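Local coordinates for microcin B17-processing protein McbB (Escherichia coli, PDB 6GRI) that works with McbC and McbD in the microcin B17 synthetase complex, which processes the inactive McbA precursor into the active peptide antibiotic, at the interface of chains A and B. Sequence-based numbering; all coordinates share one arbitrary frame. Chains: chain A, Microcin B17-processing protein McbB; chain B, Microcin B17-processing protein McbD.

The interface of chains A and B. Residues chain A 32, 188-190, 263, 267, 285-286; chain B 345-346, 348, 351.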
ATOM      1  N   TYR A  32     -18.756  41.271  -7.190  1.00 75.85           N
ATOM      2  CA  TYR A  32     -18.603  40.880  -5.791  1.00 76.68           C
ATOM      3  C   TYR A  32     -19.011  41.994  -4.843  1.00 74.98           C
ATOM      4  O   TYR A  32     -19.507  41.722  -3.753  1.00 77.24           O
ATOM      5  CB  TYR A  32     -17.143  40.483  -5.510  1.00 79.17           C
ATOM      6  CG  TYR A  32     -16.896  39.973  -4.105  1.00 82.73           C
ATOM      7  CD1 TYR A  32     -15.830  40.451  -3.338  1.00 81.73           C
ATOM      8  CD2 TYR A  32     -17.744  39.012  -3.530  1.00 84.84           C
ATOM      9  CE1 TYR A  32     -15.608  39.976  -2.050  1.00 81.12           C
ATOM     10  CE2 TYR A  32     -17.529  38.538  -2.250  1.00 83.26           C
ATOM     11  CZ  TYR A  32     -16.463  39.021  -1.516  1.00 81.33           C
ATOM     12  OH  TYR A  32     -16.267  38.537  -0.256  1.00 81.18           O
ATOM     13  N   LEU A 188      -5.822  42.176  -1.621  1.00 87.14           N
ATOM     14  CA  LEU A 188      -6.285  40.918  -2.249  1.00 84.98           C
ATOM     15  C   LEU A 188      -7.768  40.584  -2.014  1.00 81.52           C
ATOM     16  O   LEU A 188      -8.345  39.806  -2.769  1.00 80.96           O
ATOM     17  CB  LEU A 188      -5.460  39.718  -1.765  1.00 83.68           C
ATOM     18  CG  LEU A 188      -3.978  39.565  -2.118  1.00 85.68           C
ATOM     19  CD1 LEU A 188      -3.458  38.218  -1.597  1.00 84.88           C
ATOM     20  CD2 LEU A 188      -3.750  39.712  -3.617  1.00 86.92           C
ATOM     21  N   GLY A 189      -8.361  41.128  -0.959  1.00 78.89           N
ATOM     22  CA  GLY A 189      -9.758  40.865  -0.633  1.00 82.09           C
ATOM     23  C   GLY A 189     -10.018  39.496  -0.019  1.00 84.11           C
ATOM     24  O   GLY A 189     -11.018  38.846  -0.354  1.00 86.80           O
ATOM     25  N   THR A 190      -9.134  39.078   0.893  1.00 84.06           N
ATOM     26  CA  THR A 190      -9.225  37.785   1.590  1.00 78.05           C
ATOM     27  C   THR A 190      -9.789  37.973   3.003  1.00 74.03           C
ATOM     28  O   THR A 190      -9.472  38.960   3.641  1.00 74.44           O
ATOM     29  CB  THR A 190      -7.838  37.140   1.709  1.00 79.12           C
ATOM     30  OG1 THR A 190      -6.959  38.025   2.423  1.00 78.02           O
ATOM     31  CG2 THR A 190      -7.270  36.844   0.314  1.00 79.55           C
ATOM     32  N   VAL A 263      -4.475  31.617  -4.821  1.00106.51           N
ATOM     33  CA  VAL A 263      -5.416  32.205  -3.864  1.00108.49           C
ATOM     34  C   VAL A 263      -5.585  31.346  -2.600  1.00105.04           C
ATOM     35  O   VAL A 263      -5.699  31.873  -1.491  1.00106.05           O
ATOM     36  CB  VAL A 263      -6.796  32.484  -4.519  1.00109.48           C
ATOM     37  CG1 VAL A 263      -7.582  31.197  -4.755  1.00109.06           C
ATOM     38  CG2 VAL A 263      -7.600  33.475  -3.686  1.00107.97           C
ATOM     39  N   MET A 267      -6.317  31.902   1.414  1.00 76.38           N
ATOM     40  CA  MET A 267      -7.646  31.590   1.932  1.00 77.27           C
ATOM     41  C   MET A 267      -7.700  30.194   2.572  1.00 72.85           C
ATOM     42  O   MET A 267      -8.595  29.400   2.281  1.00 72.59           O
ATOM     43  CB  MET A 267      -8.686  31.742   0.810  1.00 81.56           C
ATOM     44  CG  MET A 267      -8.820  33.170   0.290  1.00 83.64           C
ATOM     45  SD  MET A 267     -10.049  33.339  -1.021  1.00 87.11           S
ATOM     46  CE  MET A 267     -11.586  33.077  -0.143  1.00 89.97           C
ATOM     47  N   ILE A 285     -13.668  31.416   3.817  1.00 72.78           N
ATOM     48  CA  ILE A 285     -14.620  32.219   3.040  1.00 74.37           C
ATOM     49  C   ILE A 285     -15.090  33.349   3.934  1.00 73.34           C
ATOM     50  O   ILE A 285     -15.138  33.181   5.154  1.00 70.53           O
ATOM     51  CB  ILE A 285     -15.823  31.376   2.553  1.00 75.87           C
ATOM     52  CG1 ILE A 285     -16.546  30.716   3.727  1.00 74.85           C
ATOM     53  CG2 ILE A 285     -15.356  30.322   1.553  1.00 79.69           C
ATOM     54  CD1 ILE A 285     -17.459  29.567   3.350  1.00 78.11           C
ATOM     55  N   HIS A 286     -15.448  34.489   3.341  1.00 78.88           N
ATOM     56  CA  HIS A 286     -15.840  35.680   4.139  1.00 81.59           C
ATOM     57  C   HIS A 286     -17.128  35.446   4.942  1.00 77.62           C
ATOM     58  O   HIS A 286     -17.865  34.481   4.697  1.00 74.57           O
ATOM     59  CB  HIS A 286     -16.068  36.923   3.267  1.00 84.36           C
ATOM     60  CG  HIS A 286     -14.899  37.317   2.424  1.00 88.56           C
ATOM     61  ND1 HIS A 286     -14.546  36.639   1.275  1.00 93.30           N
ATOM     62  CD2 HIS A 286     -14.021  38.341   2.541  1.00 92.11           C
ATOM     63  CE1 HIS A 286     -13.492  37.220   0.729  1.00 91.71           C
ATOM     64  NE2 HIS A 286     -13.154  38.255   1.477  1.00 93.22           N
TER
ATOM     65  N   GLU B 345     -20.990  35.326  -2.332  0.50 59.79           N
ATOM     66  CA  GLU B 345     -19.801  35.135  -1.494  0.50 62.44           C
ATOM     67  C   GLU B 345     -18.675  34.747  -2.434  0.50 63.40           C
ATOM     68  O   GLU B 345     -18.936  34.200  -3.503  0.50 63.42           O
ATOM     69  CB  GLU B 345     -20.012  34.004  -0.474  0.50 62.67           C
ATOM     70  CG  GLU B 345     -20.858  34.351   0.746  0.50 63.32           C
ATOM     71  CD  GLU B 345     -21.357  33.113   1.488  0.50 63.18           C
ATOM     72  OE1 GLU B 345     -21.022  31.984   1.067  0.50 64.02           O
ATOM     73  OE2 GLU B 345     -22.094  33.261   2.489  0.50 61.12           O
ATOM     74  N   ARG B 346     -17.434  35.028  -2.043  1.00 65.23           N
ATOM     75  CA  ARG B 346     -16.269  34.574  -2.784  1.00 65.67           C
ATOM     76  C   ARG B 346     -15.828  33.215  -2.237  1.00 62.93           C
ATOM     77  O   ARG B 346     -15.673  33.046  -1.025  1.00 66.86           O
ATOM     78  CB  ARG B 346     -15.153  35.602  -2.664  1.00 71.62           C
ATOM     79  CG  ARG B 346     -13.942  35.298  -3.522  1.00 79.76           C
ATOM     80  CD  ARG B 346     -12.785  36.204  -3.152  1.00 86.46           C
ATOM     81  NE  ARG B 346     -11.583  35.869  -3.906  1.00 89.09           N
ATOM     82  CZ  ARG B 346     -10.395  36.449  -3.745  1.00 90.97           C
ATOM     83  NH1 ARG B 346     -10.215  37.413  -2.841  1.00 90.80           N
ATOM     84  NH2 ARG B 346      -9.375  36.056  -4.497  1.00 95.96           N
ATOM     85  N   SER B 348     -12.665  30.801  -3.242  1.00 76.14           N
ATOM     86  CA  SER B 348     -11.440  30.826  -4.050  1.00 77.12           C
ATOM     87  C   SER B 348     -11.454  32.054  -4.983  1.00 77.65           C
ATOM     88  O   SER B 348     -11.386  33.184  -4.483  1.00 81.00           O
ATOM     89  CB  SER B 348     -11.223  29.485  -4.777  1.00 82.17           C
ATOM     90  OG  SER B 348     -11.132  28.414  -3.851  1.00 84.40           O
ATOM     91  N   LEU B 351     -17.435  33.135  -7.669  1.00 67.43           N
ATOM     92  CA  LEU B 351     -18.598  33.602  -6.923  1.00 63.01           C
ATOM     93  C   LEU B 351     -19.611  32.476  -6.858  1.00 59.63           C
ATOM     94  O   LEU B 351     -19.811  31.751  -7.831  1.00 57.64           O
ATOM     95  CB  LEU B 351     -19.222  34.834  -7.577  1.00 60.91           C
ATOM     96  CG  LEU B 351     -18.387  36.100  -7.412  1.00 61.89           C
ATOM     97  CD1 LEU B 351     -18.827  37.166  -8.400  1.00 63.37           C
ATOM     98  CD2 LEU B 351     -18.473  36.620  -5.983  1.00 63.26           C
TER
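The guanidinium of B:Arg346 has the thioether sulphur of A:Met267 over the centre of one face, SD standing 4.1 Å above the plane, and the peptide of A:Gly189 at its edge. The imidazole of A:His286, turned 23° from the guanidinium, carries the phenol OH of A:Tyr32 over the rim of one face and also has A:Gly189 at its edge. B:Arg346 lies next to the end of strand 339-347 of McbD, a YcaO-family protein, and the turn into strand 350-358 forms a hairpin tip that inserts into McbB within the synthetase complex. With CG anti to the backbone N (chi1 -174°) and an extended chain, the arginine reaches well into McbB. Its NH1 donates to two successive carbonyls, A:Leu188 O at 3.0 Å and A:Gly189 O at 3.0 Å; the second lies in the guanidinium plane, but NH1 is modestly above the A:Leu188 carbonyl plane and far above that of A:Gly189 (74°). NE is tied back to B:Ser348 O at 2.8 Å, nearly along the C=O axis, so the hairpin's own turn probably helps to hold the head. A:His286 NE2 makes a weak bond to the same A:Gly189 O, which may help to steady this acceptor. A:Val263 meets the guanidinium tip to tip through CG2, while CG1 rests near B:Ser348 CA. At the arginine's base, the side chain of A:Tyr32 crosses that of B:Arg346 at about a right angle, CE2 lying 3.8 Å from B:Arg346 CB, and its CD2 touches B:Leu351 CD2 at 3.5 Å.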